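Local atomic coordinates of probable sugar ABC transporter, sugar-binding protein (Streptococcus pneumoniae, PDB entry 2W7Y), a protein that binds the blood group A-trisaccharide and, as the solute-binding component of a probable sugar ABC transporter, presumably delivers such glycans for uptake. Residues A[53-58]-A[343-348]; A[136-141]-A[305-310]; A[333-338]-A[349-354]. All coordinates share one frame; numbering follows the deposited sequence.

Interaction 1. Residues A[53-58]-A[343-348]. With FUC (alpha-L-fucopyranose), chain C.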
ATOM      1  N   TRP A  53      17.450   6.664  -1.739  1.00 23.42           N
ATOM      2  CA  TRP A  53      16.594   6.054  -0.715  1.00 23.41           C
ATOM      3  C   TRP A  53      17.397   5.077   0.158  1.00 23.36           C
ATOM      4  O   TRP A  53      17.588   3.920  -0.224  1.00 23.32           O
ATOM      5  CB  TRP A  53      15.379   5.352  -1.350  1.00 23.32           C
ATOM      6  CG  TRP A  53      14.228   5.103  -0.402  1.00 23.23           C
ATOM      7  CD1 TRP A  53      13.825   5.904   0.631  1.00 23.24           C
ATOM      8  CD2 TRP A  53      13.314   3.997  -0.428  1.00 23.06           C
ATOM      9  NE1 TRP A  53      12.730   5.359   1.257  1.00 23.14           N
ATOM     10  CE2 TRP A  53      12.394   4.189   0.627  1.00 23.17           C
ATOM     11  CE3 TRP A  53      13.190   2.856  -1.233  1.00 23.18           C
ATOM     12  CZ2 TRP A  53      11.360   3.281   0.901  1.00 22.81           C
ATOM     13  CZ3 TRP A  53      12.160   1.953  -0.962  1.00 23.23           C
ATOM     14  CH2 TRP A  53      11.258   2.176   0.097  1.00 23.06           C
ATOM     15  N   PRO A  54      17.880   5.550   1.327  1.00 23.35           N
ATOM     16  CA  PRO A  54      18.682   4.755   2.270  1.00 23.30           C
ATOM     17  C   PRO A  54      18.015   3.455   2.722  1.00 23.27           C
ATOM     18  O   PRO A  54      18.713   2.507   3.094  1.00 23.38           O
ATOM     19  CB  PRO A  54      18.853   5.696   3.469  1.00 23.20           C
ATOM     20  CG  PRO A  54      18.702   7.049   2.913  1.00 23.28           C
ATOM     21  CD  PRO A  54      17.689   6.929   1.814  1.00 23.39           C
ATOM     22  N   VAL A  55      16.682   3.423   2.690  1.00 23.26           N
ATOM     23  CA  VAL A  55      15.892   2.254   3.086  1.00 23.12           C
ATOM     24  C   VAL A  55      16.217   1.034   2.223  1.00 23.14           C
ATOM     25  O   VAL A  55      16.300  -0.089   2.729  1.00 23.16           O
ATOM     26  CB  VAL A  55      14.366   2.558   3.053  1.00 23.18           C
ATOM     27  CG1 VAL A  55      13.539   1.281   3.169  1.00 23.05           C
ATOM     28  CG2 VAL A  55      13.987   3.545   4.158  1.00 22.76           C
ATOM     29  N   ALA A  56      16.415   1.267   0.928  1.00 23.09           N
ATOM     30  CA  ALA A  56      16.731   0.200  -0.021  1.00 23.28           C
ATOM     31  C   ALA A  56      18.020  -0.537   0.357  1.00 23.32           C
ATOM     32  O   ALA A  56      18.069  -1.769   0.318  1.00 23.53           O
ATOM     33  CB  ALA A  56      16.826   0.757  -1.430  1.00 23.05           C
ATOM     34  N   LYS A  57      19.043   0.229   0.734  1.00 23.23           N
ATOM     35  CA  LYS A  57      20.336  -0.302   1.151  1.00 23.23           C
ATOM     36  C   LYS A  57      20.205  -1.138   2.426  1.00 23.32           C
ATOM     37  O   LYS A  57      20.809  -2.210   2.537  1.00 23.38           O
ATOM     38  CB  LYS A  57      21.327   0.848   1.366  1.00 23.19           C
ATOM     39  CG  LYS A  57      22.771   0.525   1.013  1.00 23.18           C
ATOM     40  CD  LYS A  57      23.510  -0.126   2.160  1.00 23.49           C
ATOM     41  CE  LYS A  57      24.838  -0.693   1.704  1.00 23.42           C
ATOM     42  NZ  LYS A  57      25.573  -1.297   2.841  1.00 23.63           N
ATOM     43  N   THR A  58      19.421  -0.639   3.383  1.00 23.31           N
ATOM     44  CA  THR A  58      19.110  -1.368   4.610  1.00 23.25           C
ATOM     45  C   THR A  58      18.480  -2.725   4.286  1.00 23.34           C
ATOM     46  O   THR A  58      18.892  -3.748   4.838  1.00 23.56           O
ATOM     47  CB  THR A  58      18.166  -0.559   5.526  1.00 23.29           C
ATOM     48  OG1 THR A  58      18.756   0.714   5.823  1.00 23.46           O
ATOM     49  CG2 THR A  58      17.895  -1.303   6.827  1.00 23.14           C
ATOM     50  N   GLU A 343      12.754   0.386  13.035  1.00 23.06           N
ATOM     51  CA  GLU A 343      13.725   1.413  13.446  1.00 23.13           C
ATOM     52  C   GLU A 343      14.585   2.000  12.319  1.00 23.30           C
ATOM     53  O   GLU A 343      14.817   3.209  12.288  1.00 23.35           O
ATOM     54  CB  GLU A 343      14.632   0.887  14.564  1.00 23.07           C
ATOM     55  CG  GLU A 343      13.924   0.605  15.883  1.00 23.18           C
ATOM     56  CD  GLU A 343      14.890   0.305  17.016  1.00 23.88           C
ATOM     57  OE1 GLU A 343      14.594   0.696  18.166  1.00 24.41           O
ATOM     58  OE2 GLU A 343      15.948  -0.315  16.767  1.00 23.85           O
ATOM     59  N   LYS A 344      15.080   1.146  11.425  1.00 23.37           N
ATOM     60  CA  LYS A 344      15.937   1.581  10.316  1.00 23.36           C
ATOM     61  C   LYS A 344      15.118   1.849   9.058  1.00 23.34           C
ATOM     62  O   LYS A 344      15.211   2.923   8.459  1.00 23.29           O
ATOM     63  CB  LYS A 344      17.031   0.548  10.032  1.00 23.30           C
ATOM     64  CG  LYS A 344      18.363   0.836  10.703  1.00 23.54           C
ATOM     65  CD  LYS A 344      18.350   0.487  12.182  1.00 23.78           C
ATOM     66  CE  LYS A 344      19.559   1.072  12.895  1.00 23.95           C
ATOM     67  NZ  LYS A 344      19.557   2.564  12.866  1.00 24.01           N
ATOM     68  N   VAL A 345      14.341   0.851   8.654  1.00 23.33           N
ATOM     69  CA  VAL A 345      13.303   1.027   7.655  1.00 23.36           C
ATOM     70  C   VAL A 345      12.191   1.727   8.417  1.00 23.59           C
ATOM     71  O   VAL A 345      11.819   1.294   9.503  1.00 23.88           O
ATOM     72  CB  VAL A 345      12.798  -0.342   7.129  1.00 23.35           C
ATOM     73  CG1 VAL A 345      11.736  -0.157   6.053  1.00 23.00           C
ATOM     74  CG2 VAL A 345      13.964  -1.201   6.634  1.00 22.80           C
ATOM     75  N   GLY A 346      11.672   2.824   7.895  1.00 23.55           N
ATOM     76  CA  GLY A 346      10.639   3.532   8.649  1.00 23.48           C
ATOM     77  C   GLY A 346       9.262   2.996   8.322  1.00 23.27           C
ATOM     78  O   GLY A 346       8.413   3.740   7.854  1.00 23.38           O
ATOM     79  N   ALA A 347       9.046   1.704   8.566  1.00 23.18           N
ATOM     80  CA  ALA A 347       7.789   1.047   8.208  1.00 23.17           C
ATOM     81  C   ALA A 347       7.127   0.323   9.382  1.00 23.08           C
ATOM     82  O   ALA A 347       7.745   0.128  10.430  1.00 23.05           O
ATOM     83  CB  ALA A 347       8.012   0.095   7.049  1.00 23.18           C
ATOM     84  N   ASN A 348       5.861  -0.051   9.196  1.00 23.11           N
ATOM     85  CA  ASN A 348       5.096  -0.800  10.190  1.00 23.01           C
ATOM     86  C   ASN A 348       5.357  -2.308  10.057  1.00 23.03           C
ATOM     87  O   ASN A 348       5.002  -2.915   9.044  1.00 22.83           O
ATOM     88  CB  ASN A 348       3.597  -0.489  10.071  1.00 22.94           C
ATOM     89  CG  ASN A 348       2.772  -1.077  11.218  1.00 23.06           C
ATOM     90  OD1 ASN A 348       3.260  -1.256  12.334  1.00 22.92           O
ATOM     91  ND2 ASN A 348       1.507  -1.359  10.944  1.00 22.48           N
TER
HETATM   92  C1  FUC C   2       7.482   0.196  -3.197  1.00 15.48           C
HETATM   93  C2  FUC C   2       8.218   1.201  -4.086  1.00 14.98           C
HETATM   94  C3  FUC C   2       9.695   1.253  -3.689  1.00 15.08           C
HETATM   95  C4  FUC C   2      10.314  -0.140  -3.805  1.00 14.49           C
HETATM   96  C5  FUC C   2       9.497  -1.129  -2.966  1.00 14.14           C
HETATM   97  C6  FUC C   2       9.975  -2.569  -3.121  1.00 12.44           C
HETATM   98  O2  FUC C   2       7.636   2.473  -3.939  1.00 16.07           O
HETATM   99  O3  FUC C   2      10.403   2.197  -4.463  1.00 14.27           O
HETATM  100  O4  FUC C   2      10.344  -0.553  -5.158  1.00 14.34           O
HETATM  101  O5  FUC C   2       8.112  -1.076  -3.277  1.00 14.38           O
HETATM  102  O   HOH W   1      17.078   2.812   6.171  1.00 23.99           O
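Val-55 and Val-345 meet methyl to methyl: CG1 of Val-55 lies 3.7 Å from CG1 of Val-345, and the two side chains cross at about a right angle. In both residues CG1 is anti to the backbone N (chi1 168° in Val-55, -178° in Val-345), which turns that branch toward the facing segment. One helical turn on, CG2 of Thr-58 reaches CB of Lys-344 at 3.8 Å and sits 3.9 Å from CG2 of Val-345. The hydroxyl of Thr-58 also reaches the loop through solvent: its OG1 is 2.7 Å from a water that donates to Lys-344 O, so one water bridges helix and loop where no direct hydrogen bond does. This is the first turn of helix 54-69, set against the loop after helix 335-343, beside the sugar-binding pocket of a bacterial extracellular solute-binding protein. Each segment supplies a residue to the glycan pocket, Trp-53 and Ala-347. The Trp-53 ring approaches fucose obliquely, CZ3 being 3.7 Å from FUC C3, and CB of Val-55 lies 3.5 Å above one ring face, toward its rim. His-48 meets the Trp-53 ring edge-to-face and also bonds the fucose through NE2, while Ala-347 touches the galactose.

Interaction 2. Residues A[136-141]-A[305-310]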
ATOM      1  N   VAL A 136       3.666 -13.050  11.396  1.00 23.20           N
ATOM      2  CA  VAL A 136       3.083 -12.600  10.127  1.00 23.22           C
ATOM      3  C   VAL A 136       1.952 -11.588  10.347  1.00 23.23           C
ATOM      4  O   VAL A 136       1.570 -10.867   9.419  1.00 23.30           O
ATOM      5  CB  VAL A 136       2.604 -13.784   9.237  1.00 23.20           C
ATOM      6  CG1 VAL A 136       3.771 -14.718   8.920  1.00 23.11           C
ATOM      7  CG2 VAL A 136       1.449 -14.550   9.891  1.00 23.17           C
ATOM      8  N   GLY A 137       1.430 -11.556  11.575  1.00 23.16           N
ATOM      9  CA  GLY A 137       0.427 -10.586  12.005  1.00 23.13           C
ATOM     10  C   GLY A 137      -0.836 -10.547  11.172  1.00 23.22           C
ATOM     11  O   GLY A 137      -1.528 -11.557  11.030  1.00 23.19           O
ATOM     12  N   LEU A 138      -1.119  -9.371  10.615  1.00 23.27           N
ATOM     13  CA  LEU A 138      -2.323  -9.120   9.819  1.00 23.30           C
ATOM     14  C   LEU A 138      -2.426  -9.994   8.557  1.00 23.36           C
ATOM     15  O   LEU A 138      -3.532 -10.274   8.092  1.00 23.38           O
ATOM     16  CB  LEU A 138      -2.423  -7.626   9.463  1.00 23.25           C
ATOM     17  CG  LEU A 138      -3.704  -7.076   8.824  1.00 23.31           C
ATOM     18  CD1 LEU A 138      -4.924  -7.299   9.714  1.00 23.27           C
ATOM     19  CD2 LEU A 138      -3.546  -5.599   8.506  1.00 23.30           C
ATOM     20  N   ASN A 139      -1.280 -10.419   8.017  1.00 23.23           N
ATOM     21  CA  ASN A 139      -1.236 -11.347   6.876  1.00 23.21           C
ATOM     22  C   ASN A 139      -2.026 -12.629   7.128  1.00 23.22           C
ATOM     23  O   ASN A 139      -2.659 -13.159   6.214  1.00 23.13           O
ATOM     24  CB  ASN A 139       0.210 -11.727   6.518  1.00 22.97           C
ATOM     25  CG  ASN A 139       0.991 -10.580   5.919  1.00 23.08           C
ATOM     26  OD1 ASN A 139       0.830 -10.243   4.743  1.00 23.02           O
ATOM     27  ND2 ASN A 139       1.861  -9.979   6.725  1.00 22.84           N
ATOM     28  N   TYR A 140      -1.980 -13.112   8.370  1.00 23.23           N
ATOM     29  CA  TYR A 140      -2.555 -14.403   8.740  1.00 23.26           C
ATOM     30  C   TYR A 140      -4.046 -14.514   8.438  1.00 23.28           C
ATOM     31  O   TYR A 140      -4.483 -15.497   7.844  1.00 23.39           O
ATOM     32  CB  TYR A 140      -2.277 -14.726  10.216  1.00 23.25           C
ATOM     33  CG  TYR A 140      -2.542 -16.175  10.572  1.00 23.24           C
ATOM     34  CD1 TYR A 140      -1.597 -17.166  10.294  1.00 23.18           C
ATOM     35  CD2 TYR A 140      -3.742 -16.559  11.167  1.00 23.13           C
ATOM     36  CE1 TYR A 140      -1.836 -18.497  10.606  1.00 23.13           C
ATOM     37  CE2 TYR A 140      -3.988 -17.893  11.487  1.00 23.42           C
ATOM     38  CZ  TYR A 140      -3.030 -18.853  11.203  1.00 23.26           C
ATOM     39  OH  TYR A 140      -3.267 -20.170  11.518  1.00 23.39           O
ATOM     40  N   LYS A 141      -4.819 -13.511   8.845  1.00 23.42           N
ATOM     41  CA  LYS A 141      -6.261 -13.502   8.605  1.00 23.50           C
ATOM     42  C   LYS A 141      -6.615 -12.922   7.235  1.00 23.63           C
ATOM     43  O   LYS A 141      -7.462 -13.468   6.521  1.00 23.73           O
ATOM     44  CB  LYS A 141      -6.979 -12.735   9.705  1.00 23.62           C
ATOM     45  N   SER A 305      -6.046  -0.171   6.336  1.00 23.20           N
ATOM     46  CA  SER A 305      -5.248  -1.155   7.060  1.00 23.39           C
ATOM     47  C   SER A 305      -5.368  -2.517   6.407  1.00 23.47           C
ATOM     48  O   SER A 305      -6.333  -3.257   6.631  1.00 23.57           O
ATOM     49  CB  SER A 305      -5.649  -1.242   8.532  1.00 23.28           C
ATOM     50  OG  SER A 305      -4.690  -1.993   9.259  1.00 23.59           O
ATOM     51  N   SER A 306      -4.384  -2.827   5.575  1.00 23.58           N
ATOM     52  CA  SER A 306      -4.298  -4.133   4.956  1.00 23.83           C
ATOM     53  C   SER A 306      -2.876  -4.661   5.031  1.00 23.69           C
ATOM     54  O   SER A 306      -1.987  -4.007   5.590  1.00 23.75           O
ATOM     55  CB  SER A 306      -4.814  -4.096   3.518  1.00 23.73           C
ATOM     56  OG  SER A 306      -4.033  -3.218   2.739  1.00 25.27           O
ATOM     57  N   SER A 307      -2.681  -5.864   4.503  1.00 23.63           N
ATOM     58  CA  SER A 307      -1.385  -6.516   4.507  1.00 23.51           C
ATOM     59  C   SER A 307      -0.589  -6.102   3.283  1.00 23.31           C
ATOM     60  O   SER A 307       0.555  -5.657   3.399  1.00 23.39           O
ATOM     61  CB  SER A 307      -1.564  -8.034   4.519  1.00 23.49           C
ATOM     62  OG  SER A 307      -2.429  -8.431   5.568  1.00 24.29           O
ATOM     63  N   GLY A 308      -1.222  -6.230   2.116  1.00 23.10           N
ATOM     64  CA  GLY A 308      -0.541  -6.145   0.830  1.00 22.97           C
ATOM     65  C   GLY A 308       0.048  -7.498   0.461  1.00 22.88           C
ATOM     66  O   GLY A 308       0.085  -8.414   1.283  1.00 22.71           O
ATOM     67  N   GLY A 309       0.491  -7.633  -0.785  1.00 22.83           N
ATOM     68  CA  GLY A 309       1.288  -8.785  -1.190  1.00 22.88           C
ATOM     69  C   GLY A 309       2.721  -8.568  -0.744  1.00 22.94           C
ATOM     70  O   GLY A 309       3.186  -7.427  -0.633  1.00 23.05           O
ATOM     71  N   GLY A 310       3.426  -9.658  -0.475  1.00 22.78           N
ATOM     72  CA  GLY A 310       4.809  -9.566  -0.045  1.00 22.86           C
ATOM     73  C   GLY A 310       5.625 -10.723  -0.559  1.00 22.92           C
ATOM     74  O   GLY A 310       5.680 -10.964  -1.765  1.00 22.82           O
TER
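Leu-138 and Asn-139 bring the turn leading into helix 139-142 against the end of strand 302-306, where the chain leaves the five-stranded mixed sheet for a glycine-rich loop. A type II' beta turn from Val-136 to Asn-139 presents both residues, with Gly-137 taking the positive phi (56°) at its first corner. The closer packing centres on Ser-307, which points its side chain at the turn: its CB lies 3.3 Å from Asn-139 OD1, and its OG is 3.8 Å from Leu-138 CG. Back along the strand the contact is looser and nearer solvent. Leu-138, partly exposed, extends CD2 alongside the backbone, 3.7 Å from Ser-306 C, and reaches Ser-305 OG only at 3.9 Å. With no clear hydrogen bond between the segments, several backbone polar groups bond to residues outside them. Ser-307 O accepts from His-153 ND1, Gly-308 N donates to Asp-390 OD1, and Gly-308 O accepts from Asn-143 ND2. The Asn-139 amide is buried, and its ND2 also donates to His-153 O. Within its own turn, that ND2 bonds Val-136 O at 2.9 Å with an N-H...O angle of 162°, lying in the carbonyl plane of an oxygen that also accepts from Asn-139 N.

Interaction 3. Residues A[333-338]-A[349-354]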
ATOM      1  N   THR A 333      10.608 -12.220   8.954  1.00 23.19           N
ATOM      2  CA  THR A 333       9.442 -12.105   9.810  1.00 23.16           C
ATOM      3  C   THR A 333       9.829 -12.335  11.290  1.00 23.05           C
ATOM      4  O   THR A 333       8.988 -12.283  12.192  1.00 23.01           O
ATOM      5  CB  THR A 333       8.314 -13.018   9.227  1.00 23.14           C
ATOM      6  OG1 THR A 333       7.420 -12.215   8.439  1.00 23.78           O
ATOM      7  CG2 THR A 333       7.538 -13.751  10.268  1.00 23.45           C
ATOM      8  N   SER A 334      11.128 -12.529  11.523  1.00 22.99           N
ATOM      9  CA  SER A 334      11.670 -12.748  12.865  1.00 23.13           C
ATOM     10  C   SER A 334      11.735 -11.468  13.706  1.00 23.13           C
ATOM     11  O   SER A 334      11.744 -10.357  13.169  1.00 22.92           O
ATOM     12  CB  SER A 334      13.057 -13.400  12.787  1.00 23.15           C
ATOM     13  OG  SER A 334      13.993 -12.544  12.160  1.00 22.95           O
ATOM     14  N   ASP A 335      11.794 -11.652  15.026  1.00 23.19           N
ATOM     15  CA  ASP A 335      11.827 -10.557  16.000  1.00 23.24           C
ATOM     16  C   ASP A 335      12.912  -9.516  15.717  1.00 23.16           C
ATOM     17  O   ASP A 335      12.645  -8.313  15.748  1.00 23.21           O
ATOM     18  CB  ASP A 335      11.998 -11.110  17.422  1.00 23.11           C
ATOM     19  CG  ASP A 335      10.732 -11.760  17.967  1.00 23.28           C
ATOM     20  OD1 ASP A 335       9.696 -11.767  17.264  1.00 23.07           O
ATOM     21  OD2 ASP A 335      10.774 -12.264  19.113  1.00 23.07           O
ATOM     22  N   ASP A 336      14.126  -9.991  15.443  1.00 23.11           N
ATOM     23  CA  ASP A 336      15.286  -9.120  15.237  1.00 23.22           C
ATOM     24  C   ASP A 336      15.245  -8.330  13.927  1.00 23.05           C
ATOM     25  O   ASP A 336      15.642  -7.165  13.888  1.00 22.96           O
ATOM     26  CB  ASP A 336      16.590  -9.925  15.334  1.00 23.25           C
ATOM     27  CG  ASP A 336      16.853 -10.455  16.738  1.00 23.60           C
ATOM     28  OD1 ASP A 336      16.233  -9.962  17.706  1.00 24.19           O
ATOM     29  OD2 ASP A 336      17.688 -11.375  16.876  1.00 23.59           O
ATOM     30  N   VAL A 337      14.768  -8.966  12.862  1.00 23.15           N
ATOM     31  CA  VAL A 337      14.642  -8.305  11.559  1.00 23.14           C
ATOM     32  C   VAL A 337      13.516  -7.267  11.573  1.00 23.13           C
ATOM     33  O   VAL A 337      13.659  -6.179  11.008  1.00 23.01           O
ATOM     34  CB  VAL A 337      14.459  -9.331  10.406  1.00 23.25           C
ATOM     35  CG1 VAL A 337      14.130  -8.635   9.081  1.00 22.85           C
ATOM     36  CG2 VAL A 337      15.711 -10.192  10.260  1.00 22.79           C
ATOM     37  N   GLN A 338      12.409  -7.604  12.234  1.00 23.15           N
ATOM     38  CA  GLN A 338      11.262  -6.699  12.344  1.00 23.11           C
ATOM     39  C   GLN A 338      11.545  -5.444  13.157  1.00 22.98           C
ATOM     40  O   GLN A 338      10.947  -4.399  12.904  1.00 22.98           O
ATOM     41  CB  GLN A 338      10.028  -7.428  12.878  1.00 23.19           C
ATOM     42  CG  GLN A 338       8.877  -7.530  11.869  1.00 23.68           C
ATOM     43  CD  GLN A 338       9.271  -8.250  10.608  1.00 24.05           C
ATOM     44  OE1 GLN A 338       8.744  -7.979   9.524  1.00 23.83           O
ATOM     45  NE2 GLN A 338      10.218  -9.166  10.735  1.00 24.69           N
ATOM     46  N   PRO A 349       5.981  -2.912  11.086  1.00 23.08           N
ATOM     47  CA  PRO A 349       6.320  -4.333  11.061  1.00 23.05           C
ATOM     48  C   PRO A 349       5.083  -5.230  11.113  1.00 23.07           C
ATOM     49  O   PRO A 349       4.083  -4.873  11.744  1.00 23.18           O
ATOM     50  CB  PRO A 349       7.158  -4.510  12.332  1.00 23.12           C
ATOM     51  CG  PRO A 349       6.700  -3.434  13.241  1.00 23.14           C
ATOM     52  CD  PRO A 349       6.389  -2.272  12.351  1.00 22.93           C
ATOM     53  N   SER A 350       5.153  -6.378  10.444  1.00 23.00           N
ATOM     54  CA  SER A 350       4.072  -7.362  10.487  1.00 22.91           C
ATOM     55  C   SER A 350       4.085  -8.117  11.812  1.00 22.99           C
ATOM     56  O   SER A 350       3.048  -8.590  12.281  1.00 22.95           O
ATOM     57  CB  SER A 350       4.174  -8.345   9.315  1.00 22.86           C
ATOM     58  OG  SER A 350       5.313  -9.181   9.425  1.00 22.49           O
ATOM     59  N   ASN A 351       5.272  -8.218  12.408  1.00 23.16           N
ATOM     60  CA  ASN A 351       5.470  -8.950  13.652  1.00 23.18           C
ATOM     61  C   ASN A 351       4.889  -8.198  14.842  1.00 23.25           C
ATOM     62  O   ASN A 351       5.365  -7.120  15.204  1.00 23.18           O
ATOM     63  CB  ASN A 351       6.956  -9.236  13.864  1.00 23.16           C
ATOM     64  CG  ASN A 351       7.217 -10.254  14.957  1.00 23.22           C
ATOM     65  OD1 ASN A 351       6.341 -10.568  15.762  1.00 23.79           O
ATOM     66  ND2 ASN A 351       8.436 -10.775  14.989  1.00 23.07           N
ATOM     67  N   GLU A 352       3.864  -8.792  15.448  1.00 23.38           N
ATOM     68  CA  GLU A 352       3.129  -8.169  16.548  1.00 23.34           C
ATOM     69  C   GLU A 352       3.874  -8.232  17.882  1.00 23.39           C
ATOM     70  O   GLU A 352       3.415  -7.665  18.879  1.00 23.64           O
ATOM     71  CB  GLU A 352       1.731  -8.779  16.661  1.00 23.24           C
ATOM     72  CG  GLU A 352       0.842  -8.430  15.469  1.00 23.34           C
ATOM     73  CD  GLU A 352      -0.492  -9.152  15.469  1.00 23.30           C
ATOM     74  OE1 GLU A 352      -0.692 -10.072  16.293  1.00 23.29           O
ATOM     75  OE2 GLU A 352      -1.345  -8.793  14.634  1.00 23.17           O
ATOM     76  N   ASN A 353       5.020  -8.917  17.889  1.00 23.35           N
ATOM     77  CA  ASN A 353       5.912  -8.956  19.048  1.00 23.25           C
ATOM     78  C   ASN A 353       6.756  -7.690  19.170  1.00 23.22           C
ATOM     79  O   ASN A 353       7.324  -7.421  20.224  1.00 23.33           O
ATOM     80  CB  ASN A 353       6.836 -10.178  18.986  1.00 23.26           C
ATOM     81  CG  ASN A 353       6.105 -11.488  19.224  1.00 23.32           C
ATOM     82  OD1 ASN A 353       5.303 -11.608  20.151  1.00 23.51           O
ATOM     83  ND2 ASN A 353       6.399 -12.486  18.397  1.00 23.15           N
ATOM     84  N   VAL A 354       6.846  -6.927  18.084  1.00 23.33           N
ATOM     85  CA  VAL A 354       7.580  -5.663  18.078  1.00 23.27           C
ATOM     86  C   VAL A 354       6.693  -4.562  18.650  1.00 23.36           C
ATOM     87  O   VAL A 354       5.640  -4.247  18.093  1.00 23.34           O
ATOM     88  CB  VAL A 354       8.067  -5.279  16.659  1.00 23.21           C
ATOM     89  CG1 VAL A 354       8.803  -3.945  16.687  1.00 22.93           C
ATOM     90  CG2 VAL A 354       8.964  -6.358  16.095  1.00 23.13           C
TER
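Asn-351 and Asp-335 cross at about a right angle, amide against carboxylate, with their planes 37° apart. Asn-351 ND2 donates to Asp-335 OD1 at 2.8 Å, and the N-H...O angle of 145° shows a bent bond. The oxygen offers its anti lone pair, the one facing away from OD2, while the acceptor stands somewhat out of the amide plane of Asn-351. With CG anti to the backbone N, the Asn-351 side chain reaches across to the helix start. Its other amide atom turns home: OD1 accepts from Asn-353 N at 3.0 Å, making an Asx turn inside the type I beta turn from Asn-351 to Val-354. The donor stands above the carbonyl plane rather than on a lone pair.

These two residues join the first turn of helix 335-343, whose N-cap is Ser-334, to the loop that follows the same helix in this bacterial extracellular solute-binding protein; the chain thus folds back on the helix it has just left. Deeper in, Gln-338 lies obliquely over the loop. Its CG packs 3.3 Å from Asn-351 CB and 3.5 Å from Pro-349 CB, and its CB meets Val-354 CG2 at 3.6 Å. A bend at chi2 (59°) folds the amide back toward the helix start, where NE2 donates to Ser-334 O at 3.1 Å, sharing that oxygen with Gln-338 N. The same NE2 also bonds Met-332 O, so two carbonyls fix the rotation of the amide.

Beside the Gln-338 amide, Ser-350 OG lies 3.8 Å from Thr-333 OG1, but its hydrogen bond is with Asn-135 O; the buried Thr-333 OG1 has no polar partner in the model. Asn-135 also donates through ND2 to Thr-333 O, and Lys-134 bonds Asn-353 OD1, tying helix 133-136 to both segments.

Interactions 1 and 3 adjoin in sequence: 343-348 runs straight into 349-354, so the region after helix 335-343 packs first on helix 54-69 and then back on its own helix. Interaction 2 is the most buried of the three: four of its six touching residues are buried and none is exposed, and its centre is about 11 Å from that of the chain, against about 16 and 19 Å for interactions 1 and 3. It touches interaction 3 directly, Val-136 O being 3.6 Å from Ser-350 CB. Interaction 1 combines aliphatic contacts with a bridging water beside the bound glycan, interaction 2 rests mainly on packing, with polar groups bonded to neighbours, and interaction 3 has a clear direct hydrogen bond between its segments.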